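Local atomic coordinates of alanine glyoxylate transaminase (Thermococcus litoralis, PDB entry 2ZC0), a protein that probably transfers the amino group of alanine to glyoxylate, using pyridoxal 5'-phosphate as cofactor, and acts as a homodimer. Residues A74-A85 / S97-I105. Numbering follows the deposited sequence.
Sequences ANGIPELREELA and SPENIVITI
Arg81 reaches from the first turn of helix 78-91 over the turn that leads into strand 101-104, the edge strand, within this chain, of the large mixed sheet of the class I aminotransferase fold. Bends at chi2 (143°) and chi3 (45°) carry its guanidinium back along the helix start, where three oxygens line its rim. Arg81 NH2 donates to Gly76 O at 2.8 Å, nearly in the guanidinium plane; its NE makes a weak bond of 3.5 Å to Pro98 O; and its NH1 forms a salt bridge with Glu99 OE1 at 3.6 Å, the carboxylate standing almost perpendicular to the guanidinium. Asn75 OD1, over the centre of one face, and Pro78 CA, offset toward the rim on the opposite face, sandwich the group, and together with the rim bonds they limit its rotation. A methionine in place of Arg81 would probably cost Gly76 O and Pro98 O this donor and leave Glu99 without this positive charge, tying the turn less firmly to the helix. One turn farther along the helix, Ala85 CB packs on Pro98 CG, and Ile101 CD1 approaches Leu84 CB at 4.0 Å, with Trp257 of the adjoining strand touching both Leu84 and Ile101. Ile103 N donates to Asn75 O (3.1 Å), while Ile103 CG1 packs on Gly76 CA, where a side chain would clash. Lys272 and a water both bind Ala74 O, the water donating to it at 2.9 Å and to Ile103 O at 3.1 Å.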
loop_
_atom_site.group_PDB
_atom_site.type_symbol
_atom_site.label_atom_id
_atom_site.label_comp_id
_atom_site.label_asym_id
_atom_site.label_seq_id
_atom_site.Cartn_x
_atom_site.Cartn_y
_atom_site.Cartn_z
ATOM N N ALA A 74 0.003 -7.920 26.506
ATOM C CA ALA A 74 -0.735 -7.492 25.318
ATOM C C ALA A 74 -2.033 -8.273 25.103
ATOM O O ALA A 74 -3.044 -7.702 24.707
ATOM C CB ALA A 74 0.157 -7.598 24.078
ATOM N N ASN A 75 -2.011 -9.574 25.358
ATOM C CA ASN A 75 -3.211 -10.380 25.169
ATOM C C ASN A 75 -4.188 -10.367 26.346
ATOM O O ASN A 75 -5.220 -11.020 26.284
ATOM C CB ASN A 75 -2.843 -11.827 24.849
ATOM C CG ASN A 75 -1.853 -12.408 25.831
ATOM O OD1 ASN A 75 -1.572 -13.600 25.800
ATOM N ND2 ASN A 75 -1.314 -11.570 26.702
ATOM N N GLY A 76 -3.874 -9.628 27.404
ATOM C CA GLY A 76 -4.767 -9.579 28.547
ATOM C C GLY A 76 -4.323 -10.484 29.683
ATOM O O GLY A 76 -3.714 -11.520 29.436
ATOM N N ILE A 77 -4.624 -10.105 30.923
ATOM C CA ILE A 77 -4.221 -10.917 32.064
ATOM C C ILE A 77 -4.712 -12.351 31.897
ATOM O O ILE A 77 -5.834 -12.587 31.443
ATOM C CB ILE A 77 -4.754 -10.346 33.402
ATOM C CG1 ILE A 77 -6.257 -10.099 33.309
ATOM C CG2 ILE A 77 -4.023 -9.048 33.755
ATOM C CD1 ILE A 77 -6.832 -9.467 34.568
ATOM N N PRO A 78 -3.870 -13.332 32.267
ATOM C CA PRO A 78 -4.200 -14.761 32.160
ATOM C C PRO A 78 -5.516 -15.179 32.829
ATOM O O PRO A 78 -6.248 -16.009 32.290
ATOM C CB PRO A 78 -2.988 -15.447 32.794
ATOM C CG PRO A 78 -1.869 -14.462 32.566
ATOM C CD PRO A 78 -2.525 -13.138 32.843
ATOM N N GLU A 79 -5.812 -14.621 34.000
ATOM C CA GLU A 79 -7.040 -14.979 34.710
ATOM C C GLU A 79 -8.284 -14.686 33.865
ATOM O O GLU A 79 -9.184 -15.514 33.780
ATOM C CB GLU A 79 -7.153 -14.214 36.044
ATOM C CG GLU A 79 -5.896 -14.209 36.919
ATOM C CD GLU A 79 -4.755 -13.422 36.299
ATOM O OE1 GLU A 79 -5.024 -12.368 35.685
ATOM O OE2 GLU A 79 -3.592 -13.849 36.431
ATOM N N LEU A 80 -8.322 -13.506 33.245
ATOM C CA LEU A 80 -9.451 -13.100 32.406
ATOM C C LEU A 80 -9.606 -14.040 31.209
ATOM O O LEU A 80 -10.711 -14.465 30.877
ATOM C CB LEU A 80 -9.251 -11.667 31.895
ATOM C CG LEU A 80 -10.483 -10.750 31.858
ATOM C CD1 LEU A 80 -10.162 -9.490 31.086
ATOM C CD2 LEU A 80 -11.661 -11.466 31.230
ATOM N N ARG A 81 -8.494 -14.353 30.554
ATOM C CA ARG A 81 -8.533 -15.243 29.408
ATOM C C ARG A 81 -9.099 -16.604 29.822
ATOM O O ARG A 81 -9.900 -17.194 29.098
ATOM C CB ARG A 81 -7.127 -15.389 28.801
ATOM C CG ARG A 81 -6.718 -14.244 27.845
ATOM C CD ARG A 81 -5.234 -13.900 27.987
ATOM N NE ARG A 81 -4.413 -15.107 28.039
ATOM C CZ ARG A 81 -3.195 -15.165 28.562
ATOM N NH1 ARG A 81 -2.534 -16.311 28.557
ATOM N NH2 ARG A 81 -2.640 -14.087 29.097
ATOM N N GLU A 82 -8.700 -17.094 30.993
ATOM C CA GLU A 82 -9.203 -18.378 31.474
ATOM C C GLU A 82 -10.694 -18.283 31.804
ATOM O O GLU A 82 -11.475 -19.152 31.419
ATOM C CB GLU A 82 -8.404 -18.840 32.700
ATOM C CG GLU A 82 -6.982 -19.266 32.361
ATOM C CD GLU A 82 -6.094 -19.445 33.583
ATOM O OE1 GLU A 82 -4.947 -19.920 33.418
ATOM O OE2 GLU A 82 -6.535 -19.105 34.704
ATOM N N GLU A 83 -11.099 -17.224 32.495
ATOM C CA GLU A 83 -12.509 -17.061 32.832
ATOM C C GLU A 83 -13.386 -16.924 31.590
ATOM O O GLU A 83 -14.484 -17.476 31.547
ATOM C CB GLU A 83 -12.709 -15.858 33.757
ATOM C CG GLU A 83 -12.415 -16.173 35.215
ATOM C CD GLU A 83 -13.406 -17.170 35.808
ATOM O OE1 GLU A 83 -12.991 -17.979 36.670
ATOM O OE2 GLU A 83 -14.600 -17.138 35.419
ATOM N N LEU A 84 -12.900 -16.199 30.583
ATOM C CA LEU A 84 -13.647 -16.016 29.341
ATOM C C LEU A 84 -13.792 -17.331 28.605
ATOM O O LEU A 84 -14.816 -17.597 27.971
ATOM C CB LEU A 84 -12.943 -15.010 28.434
ATOM C CG LEU A 84 -13.142 -13.552 28.828
ATOM C CD1 LEU A 84 -12.261 -12.648 27.984
ATOM C CD2 LEU A 84 -14.627 -13.205 28.645
ATOM N N ALA A 85 -12.754 -18.152 28.684
ATOM C CA ALA A 85 -12.778 -19.446 28.026
ATOM C C ALA A 85 -13.886 -20.309 28.639
ATOM O O ALA A 85 -14.621 -20.979 27.920
ATOM C CB ALA A 85 -11.431 -20.126 28.176
ATOM N N SER A 97 -9.321 -22.539 23.834
ATOM C CA SER A 97 -8.222 -22.441 24.784
ATOM C C SER A 97 -7.992 -20.985 25.205
ATOM O O SER A 97 -8.176 -20.065 24.419
ATOM C CB SER A 97 -6.936 -22.992 24.164
ATOM O OG SER A 97 -5.820 -22.662 24.973
ATOM N N PRO A 98 -7.587 -20.761 26.461
ATOM C CA PRO A 98 -7.339 -19.397 26.941
ATOM C C PRO A 98 -6.201 -18.728 26.180
ATOM O O PRO A 98 -6.087 -17.500 26.160
ATOM C CB PRO A 98 -6.997 -19.608 28.415
ATOM C CG PRO A 98 -7.789 -20.827 28.775
ATOM C CD PRO A 98 -7.536 -21.726 27.574
ATOM N N GLU A 99 -5.357 -19.551 25.566
ATOM C CA GLU A 99 -4.214 -19.073 24.800
ATOM C C GLU A 99 -4.617 -18.461 23.460
ATOM O O GLU A 99 -3.865 -17.673 22.891
ATOM C CB GLU A 99 -3.226 -20.227 24.555
ATOM C CG GLU A 99 -2.638 -20.833 25.825
ATOM C CD GLU A 99 -2.044 -19.778 26.750
ATOM O OE1 GLU A 99 -2.332 -19.837 27.967
ATOM O OE2 GLU A 99 -1.298 -18.898 26.265
ATOM N N ASN A 100 -5.797 -18.820 22.958
ATOM C CA ASN A 100 -6.267 -18.302 21.675
ATOM C C ASN A 100 -7.211 -17.113 21.843
ATOM O O ASN A 100 -7.935 -16.741 20.918
ATOM C CB ASN A 100 -6.953 -19.416 20.886
ATOM C CG ASN A 100 -5.984 -20.505 20.443
ATOM O OD1 ASN A 100 -5.486 -20.490 19.324
ATOM N ND2 ASN A 100 -5.713 -21.448 21.323
ATOM N N ILE A 101 -7.196 -16.518 23.028
ATOM C CA ILE A 101 -8.046 -15.372 23.298
ATOM C C ILE A 101 -7.169 -14.142 23.468
ATOM O O ILE A 101 -6.221 -14.159 24.240
ATOM C CB ILE A 101 -8.902 -15.587 24.582
ATOM C CG1 ILE A 101 -9.971 -16.659 24.326
ATOM C CG2 ILE A 101 -9.532 -14.276 25.023
ATOM C CD1 ILE A 101 -10.882 -16.932 25.535
ATOM N N VAL A 102 -7.475 -13.093 22.715
ATOM C CA VAL A 102 -6.731 -11.840 22.783
ATOM C C VAL A 102 -7.720 -10.742 23.188
ATOM O O VAL A 102 -8.662 -10.453 22.446
ATOM C CB VAL A 102 -6.105 -11.465 21.404
ATOM C CG1 VAL A 102 -5.287 -10.185 21.529
ATOM C CG2 VAL A 102 -5.242 -12.609 20.894
ATOM N N ILE A 103 -7.496 -10.166 24.373
ATOM C CA ILE A 103 -8.323 -9.096 24.931
ATOM C C ILE A 103 -7.969 -7.798 24.226
ATOM O O ILE A 103 -6.857 -7.273 24.371
ATOM C CB ILE A 103 -8.075 -8.875 26.446
ATOM C CG1 ILE A 103 -8.264 -10.186 27.211
ATOM C CG2 ILE A 103 -9.029 -7.812 26.990
ATOM C CD1 ILE A 103 -9.541 -10.895 26.890
ATOM N N THR A 104 -8.947 -7.281 23.492
ATOM C CA THR A 104 -8.800 -6.078 22.703
ATOM C C THR A 104 -9.658 -4.942 23.251
ATOM O O THR A 104 -10.430 -5.128 24.200
ATOM C CB THR A 104 -9.224 -6.366 21.250
ATOM O OG1 THR A 104 -10.566 -6.863 21.242
ATOM C CG2 THR A 104 -8.320 -7.416 20.633
ATOM N N ILE A 105 -9.508 -3.764 22.649
ATOM C CA ILE A 105 -10.265 -2.578 23.038
ATOM C C ILE A 105 -11.654 -2.720 22.423
ATOM O O ILE A 105 -11.976 -2.069 21.428
ATOM C CB ILE A 105 -9.584 -1.284 22.490
ATOM C CG1 ILE A 105 -8.171 -1.154 23.064
ATOM C CG2 ILE A 105 -10.401 -0.058 22.859
ATOM C CD1 ILE A 105 -8.120 -1.060 24.579
HETATM O O HOH W 1 -4.943 -6.685 26.719
#